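Local structure of pectinesterase 1 (1XG2) at residues 126-131 against 169-174; 216-221 against 241-246; 227-232 against 257-262. The protein hydrolyses the methyl esters of cell-wall pectin, this chain being its catalytic pectinesterase domain, and may prepare fruit cell walls for softening during ripening. All blocks are in the same frame, centred on the assembly; numbering follows the deposited sequence.

Interaction 1 of 3, residues 126-131 against 169-174; sequences RIDAYQ and VARKPG
With CG between its backbone N and carbonyl carbon (chi1 68°) and a bend at chi3, Arg171 lays its guanidinium flat on the ring of Tyr130. The contact joins two turns of the right-handed parallel beta-helix of pectin methylesterases, where the chain leaves strands 126-128 and 167-170. These strands belong to one parallel sheet and are separated by strand 147-150, so the long arginine has to reach past a whole coil; Thr149 and Thr151 of that coil touch its side chain on the way.

The stack is nearly parallel, the two planes 15° apart and their centres separated by 4.0 Å. CZ of Arg171 sits off-centre in a cation-pi contact, next to the CZ-OH end of the tyrosine, while Arg171 CD makes a CH-pi contact over the ring face. At the ring edge, Tyr130 CE2 lies 3.8 Å from Lys172 O.

The same guanidinium is gripped at its rim. Arg171 NH1 forms a salt bridge with Asp128 OD2 at 2.7 Å; the acceptor lies in the guanidinium plane, yet the donor comes from above the carboxylate plane, the two planes being 49° apart. NH1 also donates to the backbone oxygen Ala129 O at 3.0 Å, from above the carbonyl plane. Two acceptors on one nitrogen and a ring against one face restrict rotation of the group. Arg126 NH1 adds a long salt bridge to Asp128 OD1, extending the charge network along the surface. Gln131, probably the transition-state stabiliser, follows directly in the chain. A water bridges the remaining ends of the ion pair, Asp128 OD1 and Arg171 NH2, its oxygen 3.0 Å from Arg171 NH2.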
ATOM      1  N   ARG A 126     -16.472   2.928   4.224  1.00 10.51           N
ATOM      2  CA  ARG A 126     -16.942   1.981   3.228  1.00 10.77           C
ATOM      3  C   ARG A 126     -16.151   2.277   1.943  1.00 10.30           C
ATOM      4  O   ARG A 126     -16.249   3.362   1.418  1.00 10.56           O
ATOM      5  CB  ARG A 126     -18.446   2.181   2.996  1.00 10.75           C
ATOM      6  CG  ARG A 126     -19.103   1.114   2.125  1.00 14.05           C
ATOM      7  CD  ARG A 126     -20.648   1.115   2.168  1.00 15.15           C
ATOM      8  NE  ARG A 126     -21.175   2.467   1.994  1.00 16.88           N
ATOM      9  CZ  ARG A 126     -21.496   3.020   0.839  1.00 15.30           C
ATOM     10  NH1 ARG A 126     -21.379   2.343  -0.302  1.00 17.56           N
ATOM     11  NH2 ARG A 126     -21.945   4.259   0.820  1.00 16.20           N
ATOM     12  N   ILE A 127     -15.353   1.329   1.470  1.00 10.26           N
ATOM     13  CA  ILE A 127     -14.547   1.515   0.265  1.00 10.23           C
ATOM     14  C   ILE A 127     -15.115   0.584  -0.780  1.00 10.28           C
ATOM     15  O   ILE A 127     -15.118  -0.607  -0.596  1.00 10.97           O
ATOM     16  CB  ILE A 127     -13.061   1.221   0.551  1.00 10.53           C
ATOM     17  CG1 ILE A 127     -12.602   1.876   1.878  1.00 11.15           C
ATOM     18  CG2 ILE A 127     -12.205   1.674  -0.600  1.00  9.30           C
ATOM     19  CD1 ILE A 127     -12.720   3.382   1.950  1.00 13.08           C
ATOM     20  N   ASP A 128     -15.589   1.141  -1.891  1.00 10.91           N
ATOM     21  CA  ASP A 128     -16.474   0.431  -2.813  1.00 11.49           C
ATOM     22  C   ASP A 128     -16.000   0.610  -4.257  1.00 10.49           C
ATOM     23  O   ASP A 128     -15.944   1.719  -4.752  1.00 10.01           O
ATOM     24  CB  ASP A 128     -17.905   0.972  -2.631  1.00 12.46           C
ATOM     25  CG  ASP A 128     -18.876   0.509  -3.718  1.00 16.87           C
ATOM     26  OD1 ASP A 128     -20.088   0.787  -3.584  1.00 22.96           O
ATOM     27  OD2 ASP A 128     -18.542  -0.108  -4.742  1.00 17.97           O
ATOM     28  N   ALA A 129     -15.613  -0.492  -4.885  1.00 10.08           N
ATOM     29  CA  ALA A 129     -15.351  -0.557  -6.321  1.00 10.43           C
ATOM     30  C   ALA A 129     -15.393  -2.031  -6.770  1.00 10.39           C
ATOM     31  O   ALA A 129     -16.026  -2.863  -6.123  1.00 10.97           O
ATOM     32  CB  ALA A 129     -14.018   0.092  -6.652  1.00  9.94           C
ATOM     33  N   TYR A 130     -14.715  -2.346  -7.859  1.00 10.76           N
ATOM     34  CA  TYR A 130     -14.652  -3.705  -8.388  1.00 11.65           C
ATOM     35  C   TYR A 130     -13.204  -4.177  -8.413  1.00 11.53           C
ATOM     36  O   TYR A 130     -12.723  -4.681  -7.400  1.00 11.69           O
ATOM     37  CB  TYR A 130     -15.325  -3.782  -9.769  1.00 12.30           C
ATOM     38  CG  TYR A 130     -16.823  -3.718  -9.676  1.00 13.21           C
ATOM     39  CD1 TYR A 130     -17.464  -2.505  -9.474  1.00 16.06           C
ATOM     40  CD2 TYR A 130     -17.595  -4.873  -9.720  1.00 13.93           C
ATOM     41  CE1 TYR A 130     -18.829  -2.433  -9.371  1.00 18.47           C
ATOM     42  CE2 TYR A 130     -18.966  -4.805  -9.600  1.00 16.88           C
ATOM     43  CZ  TYR A 130     -19.572  -3.586  -9.426  1.00 18.21           C
ATOM     44  OH  TYR A 130     -20.931  -3.504  -9.314  1.00 24.02           O
ATOM     45  N   GLN A 131     -12.505  -4.018  -9.539  1.00 11.16           N
ATOM     46  CA  GLN A 131     -11.112  -4.436  -9.617  1.00 11.49           C
ATOM     47  C   GLN A 131     -10.227  -3.354  -8.994  1.00 10.59           C
ATOM     48  O   GLN A 131     -10.355  -2.189  -9.342  1.00 10.72           O
ATOM     49  CB  GLN A 131     -10.695  -4.724 -11.076  1.00 11.70           C
ATOM     50  CG  GLN A 131      -9.194  -5.016 -11.261  1.00 12.46           C
ATOM     51  CD  GLN A 131      -8.866  -5.678 -12.591  1.00 14.75           C
ATOM     52  OE1 GLN A 131      -9.715  -5.744 -13.491  1.00 16.11           O
ATOM     53  NE2 GLN A 131      -7.634  -6.163 -12.723  1.00 14.69           N
ATOM     54  N   VAL A 169     -15.797  -7.914   1.547  1.00 12.48           N
ATOM     55  CA  VAL A 169     -16.967  -8.410   0.850  1.00 12.53           C
ATOM     56  C   VAL A 169     -16.676  -8.542  -0.637  1.00 12.82           C
ATOM     57  O   VAL A 169     -16.559  -7.543  -1.366  1.00 12.72           O
ATOM     58  CB  VAL A 169     -18.174  -7.471   1.051  1.00 12.64           C
ATOM     59  CG1 VAL A 169     -19.441  -8.109   0.470  1.00 12.83           C
ATOM     60  CG2 VAL A 169     -18.367  -7.145   2.534  1.00 13.06           C
ATOM     61  N   ALA A 170     -16.546  -9.780  -1.083  1.00 12.55           N
ATOM     62  CA  ALA A 170     -16.420 -10.042  -2.512  1.00 12.62           C
ATOM     63  C   ALA A 170     -17.809  -9.948  -3.155  1.00 12.59           C
ATOM     64  O   ALA A 170     -18.795 -10.411  -2.585  1.00 12.16           O
ATOM     65  CB  ALA A 170     -15.796 -11.392  -2.749  1.00 12.80           C
ATOM     66  N   ARG A 171     -17.876  -9.330  -4.326  1.00 12.61           N
ATOM     67  CA  ARG A 171     -19.132  -9.123  -5.037  1.00 13.06           C
ATOM     68  C   ARG A 171     -19.121  -9.837  -6.391  1.00 13.38           C
ATOM     69  O   ARG A 171     -18.112 -10.401  -6.797  1.00 12.58           O
ATOM     70  CB  ARG A 171     -19.405  -7.627  -5.230  1.00 12.52           C
ATOM     71  CG  ARG A 171     -18.451  -6.930  -6.189  1.00 14.01           C
ATOM     72  CD  ARG A 171     -18.368  -5.421  -5.998  1.00 13.79           C
ATOM     73  NE  ARG A 171     -19.682  -4.803  -6.133  1.00 14.81           N
ATOM     74  CZ  ARG A 171     -19.960  -3.525  -5.912  1.00 15.76           C
ATOM     75  NH1 ARG A 171     -19.007  -2.656  -5.585  1.00 15.49           N
ATOM     76  NH2 ARG A 171     -21.206  -3.099  -6.059  1.00 15.70           N
ATOM     77  N   LYS A 172     -20.253  -9.800  -7.086  1.00 14.29           N
ATOM     78  CA  LYS A 172     -20.373 -10.465  -8.389  1.00 14.70           C
ATOM     79  C   LYS A 172     -19.561  -9.708  -9.431  1.00 14.29           C
ATOM     80  O   LYS A 172     -19.803  -8.517  -9.658  1.00 14.04           O
ATOM     81  CB  LYS A 172     -21.827 -10.526  -8.835  1.00 15.42           C
ATOM     82  CG  LYS A 172     -22.036 -11.332 -10.114  1.00 17.85           C
ATOM     83  CD  LYS A 172     -23.518 -11.328 -10.504  1.00 21.25           C
ATOM     84  CE  LYS A 172     -23.752 -12.096 -11.787  1.00 24.43           C
ATOM     85  NZ  LYS A 172     -24.902 -11.547 -12.554  1.00 26.77           N
ATOM     86  N   PRO A 173     -18.586 -10.372 -10.044  1.00 13.46           N
ATOM     87  CA  PRO A 173     -17.763  -9.733 -11.066  1.00 13.93           C
ATOM     88  C   PRO A 173     -18.329  -9.938 -12.472  1.00 14.63           C
ATOM     89  O   PRO A 173     -19.446 -10.428 -12.615  1.00 14.09           O
ATOM     90  CB  PRO A 173     -16.432 -10.467 -10.922  1.00 13.95           C
ATOM     91  CG  PRO A 173     -16.843 -11.875 -10.612  1.00 13.66           C
ATOM     92  CD  PRO A 173     -18.161 -11.766  -9.808  1.00 14.10           C
ATOM     93  N   GLY A 174     -17.565  -9.559 -13.486  1.00 15.70           N
ATOM     94  CA  GLY A 174     -17.926  -9.851 -14.870  1.00 16.81           C
ATOM     95  C   GLY A 174     -17.726 -11.305 -15.255  1.00 17.55           C
ATOM     96  O   GLY A 174     -17.111 -12.083 -14.533  1.00 16.66           O
TER
HETATM   97  O   HOH W   1     -21.654  -0.181  -5.320  1.00 23.59           O

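Interaction 2 of 3, residues 216-221 against 241-246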
ATOM      1  N   PRO A 216     -15.548 -17.883  -8.574  1.00 16.31           N
ATOM      2  CA  PRO A 216     -14.797 -18.306  -7.400  1.00 15.97           C
ATOM      3  C   PRO A 216     -14.177 -17.089  -6.730  1.00 15.08           C
ATOM      4  O   PRO A 216     -13.997 -16.057  -7.385  1.00 14.82           O
ATOM      5  CB  PRO A 216     -13.706 -19.196  -7.996  1.00 15.98           C
ATOM      6  CG  PRO A 216     -13.448 -18.577  -9.330  1.00 16.67           C
ATOM      7  CD  PRO A 216     -14.788 -18.119  -9.816  1.00 16.19           C
ATOM      8  N   THR A 217     -13.894 -17.209  -5.441  1.00 14.20           N
ATOM      9  CA  THR A 217     -13.214 -16.161  -4.697  1.00 13.28           C
ATOM     10  C   THR A 217     -12.045 -16.785  -3.968  1.00 12.65           C
ATOM     11  O   THR A 217     -12.203 -17.782  -3.270  1.00 13.11           O
ATOM     12  CB  THR A 217     -14.177 -15.510  -3.691  1.00 13.38           C
ATOM     13  OG1 THR A 217     -15.233 -14.836  -4.385  1.00 12.11           O
ATOM     14  CG2 THR A 217     -13.490 -14.425  -2.899  1.00 11.80           C
ATOM     15  N   TYR A 218     -10.869 -16.199  -4.141  1.00 12.24           N
ATOM     16  CA  TYR A 218      -9.687 -16.644  -3.438  1.00 12.29           C
ATOM     17  C   TYR A 218      -9.248 -15.556  -2.469  1.00 11.86           C
ATOM     18  O   TYR A 218      -9.545 -14.389  -2.661  1.00 11.45           O
ATOM     19  CB  TYR A 218      -8.554 -16.931  -4.411  1.00 12.71           C
ATOM     20  CG  TYR A 218      -8.858 -18.013  -5.439  1.00 14.18           C
ATOM     21  CD1 TYR A 218      -9.527 -17.707  -6.608  1.00 15.63           C
ATOM     22  CD2 TYR A 218      -8.468 -19.341  -5.227  1.00 15.88           C
ATOM     23  CE1 TYR A 218      -9.803 -18.681  -7.559  1.00 15.94           C
ATOM     24  CE2 TYR A 218      -8.737 -20.331  -6.180  1.00 15.60           C
ATOM     25  CZ  TYR A 218      -9.411 -19.989  -7.338  1.00 16.89           C
ATOM     26  OH  TYR A 218      -9.686 -20.940  -8.303  1.00 18.76           O
ATOM     27  N   LEU A 219      -8.526 -15.960  -1.440  1.00 11.61           N
ATOM     28  CA  LEU A 219      -7.957 -15.041  -0.462  1.00 11.76           C
ATOM     29  C   LEU A 219      -6.884 -14.143  -1.064  1.00 11.69           C
ATOM     30  O   LEU A 219      -6.727 -12.995  -0.646  1.00 12.02           O
ATOM     31  CB  LEU A 219      -7.394 -15.822   0.728  1.00 11.58           C
ATOM     32  CG  LEU A 219      -8.433 -16.589   1.544  1.00 12.09           C
ATOM     33  CD1 LEU A 219      -7.740 -17.535   2.551  1.00 13.35           C
ATOM     34  CD2 LEU A 219      -9.399 -15.638   2.245  1.00 12.46           C
ATOM     35  N   GLY A 220      -6.130 -14.665  -2.023  1.00 12.20           N
ATOM     36  CA  GLY A 220      -5.146 -13.866  -2.722  1.00 12.16           C
ATOM     37  C   GLY A 220      -4.444 -14.581  -3.857  1.00 12.31           C
ATOM     38  O   GLY A 220      -4.592 -15.798  -4.036  1.00 12.83           O
ATOM     39  N   ARG A 221      -3.711 -13.795  -4.636  1.00 11.98           N
ATOM     40  CA  ARG A 221      -2.780 -14.288  -5.637  1.00 12.64           C
ATOM     41  C   ARG A 221      -1.525 -13.406  -5.608  1.00 12.91           C
ATOM     42  O   ARG A 221      -1.603 -12.225  -5.254  1.00 12.82           O
ATOM     43  CB  ARG A 221      -3.420 -14.321  -7.033  1.00 12.27           C
ATOM     44  CG  ARG A 221      -3.969 -13.000  -7.553  1.00 13.53           C
ATOM     45  CD  ARG A 221      -4.565 -13.115  -8.947  1.00 13.52           C
ATOM     46  NE  ARG A 221      -4.916 -11.829  -9.519  1.00 14.06           N
ATOM     47  CZ  ARG A 221      -5.098 -11.615 -10.821  1.00 16.87           C
ATOM     48  NH1 ARG A 221      -4.976 -12.604 -11.711  1.00 16.44           N
ATOM     49  NH2 ARG A 221      -5.388 -10.403 -11.244  1.00 16.56           N
ATOM     50  N   ASN A 241     -12.854 -20.393  -2.149  1.00 17.14           N
ATOM     51  CA  ASN A 241     -12.462 -21.609  -2.843  1.00 17.36           C
ATOM     52  C   ASN A 241     -11.649 -22.556  -1.938  1.00 17.66           C
ATOM     53  O   ASN A 241     -10.766 -22.101  -1.208  1.00 17.28           O
ATOM     54  CB  ASN A 241     -11.637 -21.224  -4.068  1.00 17.48           C
ATOM     55  CG  ASN A 241     -11.588 -22.326  -5.103  1.00 18.19           C
ATOM     56  OD1 ASN A 241     -12.405 -22.372  -6.030  1.00 20.40           O
ATOM     57  ND2 ASN A 241     -10.639 -23.226  -4.945  1.00 15.55           N
ATOM     58  N   PRO A 242     -11.943 -23.855  -1.970  1.00 18.19           N
ATOM     59  CA  PRO A 242     -11.154 -24.850  -1.223  1.00 18.14           C
ATOM     60  C   PRO A 242      -9.620 -24.743  -1.359  1.00 17.34           C
ATOM     61  O   PRO A 242      -8.895 -24.993  -0.390  1.00 17.66           O
ATOM     62  CB  PRO A 242     -11.651 -26.182  -1.797  1.00 18.58           C
ATOM     63  CG  PRO A 242     -13.051 -25.916  -2.194  1.00 19.34           C
ATOM     64  CD  PRO A 242     -13.065 -24.492  -2.698  1.00 19.02           C
ATOM     65  N   ALA A 243      -9.145 -24.398  -2.551  1.00 16.54           N
ATOM     66  CA  ALA A 243      -7.729 -24.161  -2.792  1.00 16.21           C
ATOM     67  C   ALA A 243      -7.186 -22.956  -1.993  1.00 15.78           C
ATOM     68  O   ALA A 243      -5.986 -22.883  -1.724  1.00 15.28           O
ATOM     69  CB  ALA A 243      -7.477 -23.947  -4.267  1.00 16.17           C
ATOM     70  N   GLY A 244      -8.065 -22.006  -1.670  1.00 14.90           N
ATOM     71  CA  GLY A 244      -7.749 -20.887  -0.797  1.00 14.50           C
ATOM     72  C   GLY A 244      -7.090 -19.720  -1.508  1.00 14.39           C
ATOM     73  O   GLY A 244      -7.468 -18.568  -1.297  1.00 13.37           O
ATOM     74  N   TRP A 245      -6.090 -20.033  -2.329  1.00 13.78           N
ATOM     75  CA  TRP A 245      -5.241 -19.052  -2.982  1.00 13.62           C
ATOM     76  C   TRP A 245      -5.064 -19.455  -4.438  1.00 14.39           C
ATOM     77  O   TRP A 245      -5.197 -20.647  -4.796  1.00 14.65           O
ATOM     78  CB  TRP A 245      -3.881 -18.965  -2.252  1.00 13.29           C
ATOM     79  CG  TRP A 245      -4.036 -18.786  -0.772  1.00 11.74           C
ATOM     80  CD1 TRP A 245      -4.317 -19.756   0.134  1.00 12.69           C
ATOM     81  CD2 TRP A 245      -3.962 -17.550  -0.021  1.00 12.06           C
ATOM     82  NE1 TRP A 245      -4.413 -19.221   1.394  1.00 12.39           N
ATOM     83  CE2 TRP A 245      -4.198 -17.869   1.330  1.00 11.90           C
ATOM     84  CE3 TRP A 245      -3.710 -16.212  -0.357  1.00 11.69           C
ATOM     85  CZ2 TRP A 245      -4.181 -16.915   2.346  1.00 12.75           C
ATOM     86  CZ3 TRP A 245      -3.679 -15.259   0.660  1.00 11.75           C
ATOM     87  CH2 TRP A 245      -3.931 -15.619   1.997  1.00 12.79           C
ATOM     88  N   ALA A 246      -4.786 -18.469  -5.286  1.00 14.45           N
ATOM     89  CA  ALA A 246      -4.683 -18.682  -6.725  1.00 14.79           C
ATOM     90  C   ALA A 246      -3.331 -18.273  -7.272  1.00 15.51           C
ATOM     91  O   ALA A 246      -2.667 -17.360  -6.767  1.00 15.25           O
ATOM     92  CB  ALA A 246      -5.777 -17.915  -7.449  1.00 14.92           C
TER
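Three backbone hydrogen bonds join the segments: Asn241 N to Thr217 O (2.9 Å), Leu219 N to Gly244 O (2.8 Å) and Ala246 N to Gly220 O (3.0 Å). The 241-246 loop starts with a type I turn from Asn241 to Gly244, closed by Gly244 N on Asn241 O.

CH-pi contacts supply the packing. The Tyr218 ring is held between Ala246 CB, 3.7 Å from its centroid and nearly above the centre, and Asn241 CB over the opposite face; Ala243 CB touches its edge. An alanine in place of Tyr218 would probably open a gap between Asn241 and Ala246 and let the turn shift. Leu219, where the strand turns a corner, sets CB 3.5 Å from the centroid of the Trp245 six-membered ring, with CD1 against CZ2.

Two polar groups find their partners outside the two segments: Arg221 NE, of a probable substrate-binding residue, forms a salt bridge with Asp153, the predicted nucleophile, and Trp245 NE1 bonds to Glu261. The loop thus packs on strand 217-220, the edge strand of one sheet of the parallel beta-helix, which pairs on its other side with strand 179-184, while Trp245 reaches Thr229 and Val231 of strand 228-232.

Interaction 3 of 3, residues 227-232 against 257-262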
ATOM      1  N   SER A 227       5.185 -11.864  -2.331  1.00 11.51           N
ATOM      2  CA  SER A 227       3.843 -11.588  -1.820  1.00 11.37           C
ATOM      3  C   SER A 227       3.717 -12.155  -0.414  1.00 11.28           C
ATOM      4  O   SER A 227       4.119 -13.284  -0.162  1.00 10.60           O
ATOM      5  CB  SER A 227       2.779 -12.221  -2.735  1.00 11.99           C
ATOM      6  OG  SER A 227       1.481 -11.731  -2.473  1.00 11.88           O
ATOM      7  N   ARG A 228       3.183 -11.368   0.508  1.00 10.55           N
ATOM      8  CA  ARG A 228       3.109 -11.784   1.900  1.00 11.34           C
ATOM      9  C   ARG A 228       1.797 -11.353   2.537  1.00 11.03           C
ATOM     10  O   ARG A 228       1.566 -10.170   2.757  1.00 10.91           O
ATOM     11  CB  ARG A 228       4.285 -11.239   2.695  1.00 11.69           C
ATOM     12  CG  ARG A 228       4.269 -11.670   4.149  1.00 15.04           C
ATOM     13  CD  ARG A 228       5.622 -11.728   4.792  1.00 18.78           C
ATOM     14  NE  ARG A 228       6.076 -10.383   5.088  1.00 20.93           N
ATOM     15  CZ  ARG A 228       6.748 -10.032   6.171  1.00 25.74           C
ATOM     16  NH1 ARG A 228       7.101 -10.933   7.078  1.00 29.07           N
ATOM     17  NH2 ARG A 228       7.096  -8.763   6.344  1.00 25.56           N
ATOM     18  N   THR A 229       0.957 -12.342   2.838  1.00 11.14           N
ATOM     19  CA  THR A 229      -0.390 -12.128   3.296  1.00 11.43           C
ATOM     20  C   THR A 229      -0.756 -13.190   4.320  1.00 12.00           C
ATOM     21  O   THR A 229      -0.477 -14.376   4.122  1.00 12.80           O
ATOM     22  CB  THR A 229      -1.348 -12.202   2.107  1.00 11.61           C
ATOM     23  OG1 THR A 229      -1.006 -11.196   1.143  1.00 10.56           O
ATOM     24  CG2 THR A 229      -2.781 -11.894   2.515  1.00 11.62           C
ATOM     25  N   VAL A 230      -1.368 -12.764   5.417  1.00 12.50           N
ATOM     26  CA  VAL A 230      -1.852 -13.678   6.433  1.00 13.10           C
ATOM     27  C   VAL A 230      -3.260 -13.306   6.819  1.00 13.43           C
ATOM     28  O   VAL A 230      -3.589 -12.124   7.002  1.00 12.81           O
ATOM     29  CB  VAL A 230      -0.964 -13.682   7.679  1.00 13.66           C
ATOM     30  CG1 VAL A 230      -1.593 -14.504   8.789  1.00 15.48           C
ATOM     31  CG2 VAL A 230       0.393 -14.223   7.334  1.00 14.14           C
ATOM     32  N   VAL A 231      -4.097 -14.331   6.916  1.00 12.85           N
ATOM     33  CA  VAL A 231      -5.482 -14.170   7.302  1.00 13.17           C
ATOM     34  C   VAL A 231      -5.644 -14.958   8.600  1.00 13.70           C
ATOM     35  O   VAL A 231      -5.436 -16.164   8.602  1.00 13.40           O
ATOM     36  CB  VAL A 231      -6.431 -14.731   6.242  1.00 13.35           C
ATOM     37  CG1 VAL A 231      -7.878 -14.642   6.734  1.00 12.54           C
ATOM     38  CG2 VAL A 231      -6.249 -13.998   4.905  1.00 12.78           C
ATOM     39  N   MET A 232      -5.978 -14.283   9.693  1.00 13.96           N
ATOM     40  CA  MET A 232      -6.061 -14.960  10.991  1.00 14.68           C
ATOM     41  C   MET A 232      -7.225 -14.544  11.871  1.00 14.54           C
ATOM     42  O   MET A 232      -7.722 -13.427  11.793  1.00 13.64           O
ATOM     43  CB  MET A 232      -4.732 -14.835  11.743  1.00 15.70           C
ATOM     44  CG  MET A 232      -4.250 -13.469  12.042  1.00 16.87           C
ATOM     45  SD  MET A 232      -2.475 -13.494  12.551  1.00 19.68           S
ATOM     46  CE  MET A 232      -2.326 -11.804  12.977  1.00 19.93           C
ATOM     47  N   LEU A 257       6.639 -16.582  -2.041  1.00 13.85           N
ATOM     48  CA  LEU A 257       5.546 -15.934  -1.325  1.00 13.93           C
ATOM     49  C   LEU A 257       5.431 -16.545   0.076  1.00 14.11           C
ATOM     50  O   LEU A 257       5.945 -17.645   0.342  1.00 14.48           O
ATOM     51  CB  LEU A 257       4.222 -16.053  -2.114  1.00 14.03           C
ATOM     52  CG  LEU A 257       3.638 -17.463  -2.336  1.00 13.62           C
ATOM     53  CD1 LEU A 257       2.887 -17.953  -1.117  1.00 12.76           C
ATOM     54  CD2 LEU A 257       2.729 -17.471  -3.548  1.00 14.49           C
ATOM     55  N   TYR A 258       4.771 -15.824   0.976  1.00 13.60           N
ATOM     56  CA  TYR A 258       4.400 -16.339   2.284  1.00 13.43           C
ATOM     57  C   TYR A 258       2.935 -16.007   2.525  1.00 13.47           C
ATOM     58  O   TYR A 258       2.593 -14.851   2.818  1.00 13.14           O
ATOM     59  CB  TYR A 258       5.249 -15.726   3.404  1.00 13.85           C
ATOM     60  CG  TYR A 258       4.953 -16.328   4.764  1.00 14.30           C
ATOM     61  CD1 TYR A 258       3.925 -15.829   5.572  1.00 15.45           C
ATOM     62  CD2 TYR A 258       5.704 -17.388   5.249  1.00 15.98           C
ATOM     63  CE1 TYR A 258       3.651 -16.384   6.823  1.00 16.00           C
ATOM     64  CE2 TYR A 258       5.437 -17.952   6.506  1.00 17.92           C
ATOM     65  CZ  TYR A 258       4.416 -17.442   7.281  1.00 18.29           C
ATOM     66  OH  TYR A 258       4.144 -17.997   8.509  1.00 21.65           O
ATOM     67  N   TYR A 259       2.089 -17.020   2.388  1.00 12.91           N
ATOM     68  CA  TYR A 259       0.671 -16.922   2.651  1.00 13.00           C
ATOM     69  C   TYR A 259       0.350 -17.817   3.836  1.00 13.69           C
ATOM     70  O   TYR A 259       0.669 -19.006   3.826  1.00 14.94           O
ATOM     71  CB  TYR A 259      -0.133 -17.345   1.419  1.00 12.05           C
ATOM     72  CG  TYR A 259      -0.167 -16.338   0.283  1.00 11.82           C
ATOM     73  CD1 TYR A 259       0.313 -15.039   0.440  1.00 11.32           C
ATOM     74  CD2 TYR A 259      -0.673 -16.699  -0.966  1.00 10.94           C
ATOM     75  CE1 TYR A 259       0.285 -14.135  -0.604  1.00 11.56           C
ATOM     76  CE2 TYR A 259      -0.735 -15.791  -2.016  1.00 11.12           C
ATOM     77  CZ  TYR A 259      -0.247 -14.512  -1.833  1.00 12.07           C
ATOM     78  OH  TYR A 259      -0.293 -13.626  -2.870  1.00 12.08           O
ATOM     79  N   GLY A 260      -0.272 -17.252   4.856  1.00 13.91           N
ATOM     80  CA  GLY A 260      -0.566 -17.992   6.066  1.00 14.31           C
ATOM     81  C   GLY A 260      -1.999 -17.855   6.496  1.00 14.32           C
ATOM     82  O   GLY A 260      -2.629 -16.828   6.249  1.00 14.01           O
ATOM     83  N   GLU A 261      -2.508 -18.908   7.134  1.00 14.42           N
ATOM     84  CA  GLU A 261      -3.794 -18.888   7.808  1.00 14.97           C
ATOM     85  C   GLU A 261      -3.644 -19.421   9.234  1.00 15.59           C
ATOM     86  O   GLU A 261      -3.026 -20.469   9.441  1.00 15.38           O
ATOM     87  CB  GLU A 261      -4.820 -19.713   7.036  1.00 14.98           C
ATOM     88  CG  GLU A 261      -5.242 -19.070   5.722  1.00 14.94           C
ATOM     89  CD  GLU A 261      -6.125 -19.977   4.881  1.00 14.80           C
ATOM     90  OE1 GLU A 261      -7.320 -20.097   5.207  1.00 15.20           O
ATOM     91  OE2 GLU A 261      -5.627 -20.565   3.894  1.00 14.85           O
ATOM     92  N   PHE A 262      -4.202 -18.690  10.196  1.00 15.75           N
ATOM     93  CA  PHE A 262      -4.104 -19.004  11.623  1.00 16.32           C
ATOM     94  C   PHE A 262      -5.465 -18.862  12.280  1.00 16.81           C
ATOM     95  O   PHE A 262      -6.011 -17.770  12.358  1.00 17.56           O
ATOM     96  CB  PHE A 262      -3.109 -18.046  12.298  1.00 16.33           C
ATOM     97  CG  PHE A 262      -2.997 -18.185  13.798  1.00 16.41           C
ATOM     98  CD1 PHE A 262      -2.342 -19.268  14.366  1.00 18.08           C
ATOM     99  CD2 PHE A 262      -3.501 -17.206  14.641  1.00 17.74           C
ATOM    100  CE1 PHE A 262      -2.211 -19.380  15.751  1.00 18.88           C
ATOM    101  CE2 PHE A 262      -3.370 -17.301  16.020  1.00 18.23           C
ATOM    102  CZ  PHE A 262      -2.720 -18.394  16.578  1.00 18.59           C
TER
HETATM  103  O   HOH W   2      -1.976 -11.572  -1.681  1.00  9.20           O
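Tyr259 and Ser227 meet through their hydroxyls, OH to OG 2.6 Å, at the start of two parallel strands. CG of Tyr259 is anti to the carbonyl carbon (chi1 -75°) and the ring leans across to the neighbouring strand, where Thr229 CB lies 3.7 Å from CD1. Ser227 turns OG anti to its backbone N (chi1 -166°), bringing it to the ring edge near the tyrosine hydroxyl; Gln184 O is a further partner of OG. A water lies 3.0 Å from Thr229 OG1 and 2.9 Å from Tyr259 OH, tying the second hydroxyl pair.

Strands 228-232 and 258-262 belong to successive coils of the parallel beta-helix, their axes 4.7 Å apart at closest approach and in register, joined by five backbone hydrogen bonds from Tyr258 N on Ser227 O to Phe262 N on Val231 O. On the face carrying Arg228, Val230 and Met232, Val230 CG2 meets the edge of the Tyr258 ring at CE1, 3.9 Å away. Gly260 stands beside Val230, where a beta carbon would come tight against CG2. Met232 and Phe262 touch CB to CB at 3.6 Å; the methionine chain then extends away, yet SD still makes an oblique Met-aromatic contact, 5.5 Å from the centroid of the Phe262 ring.

On the other face Glu261 turns its carboxylate to Arg274, Tyr280 and Trp245, and Tyr259 stacks on Trp245. One face is therefore mainly apolar around Val230, Met232 and Phe262, whereas the face of Thr229 and Tyr259 carries, near its start, a group of hydroxyls in which Ser227 OG, Tyr259 OH and the water probably fix one another's orientation.

How the interactions relate
The contacts come from three faces of one beta-helix. Interaction 1 closes along the chain before the others open; interactions 2 and 3 interleave, strand 217-220 leading to 228-232 and the 241-246 loop to 258-262. Interactions 2 and 3, their centres about 12 Å apart, touch, for instance where Leu219 CD1 packs on Glu261 OE1. Interaction 1, centred about 16 Å from interaction 2, meets it where Ala170 CB packs on Thr217 CG2; from interaction 3 it is separated by about 12 Å between nearest atoms. Gln131 and Arg221 place interactions 1 and 2 beside the probable active site, with Tyr259 of interaction 3 about 5 Å, side chain to side chain, from Arg221.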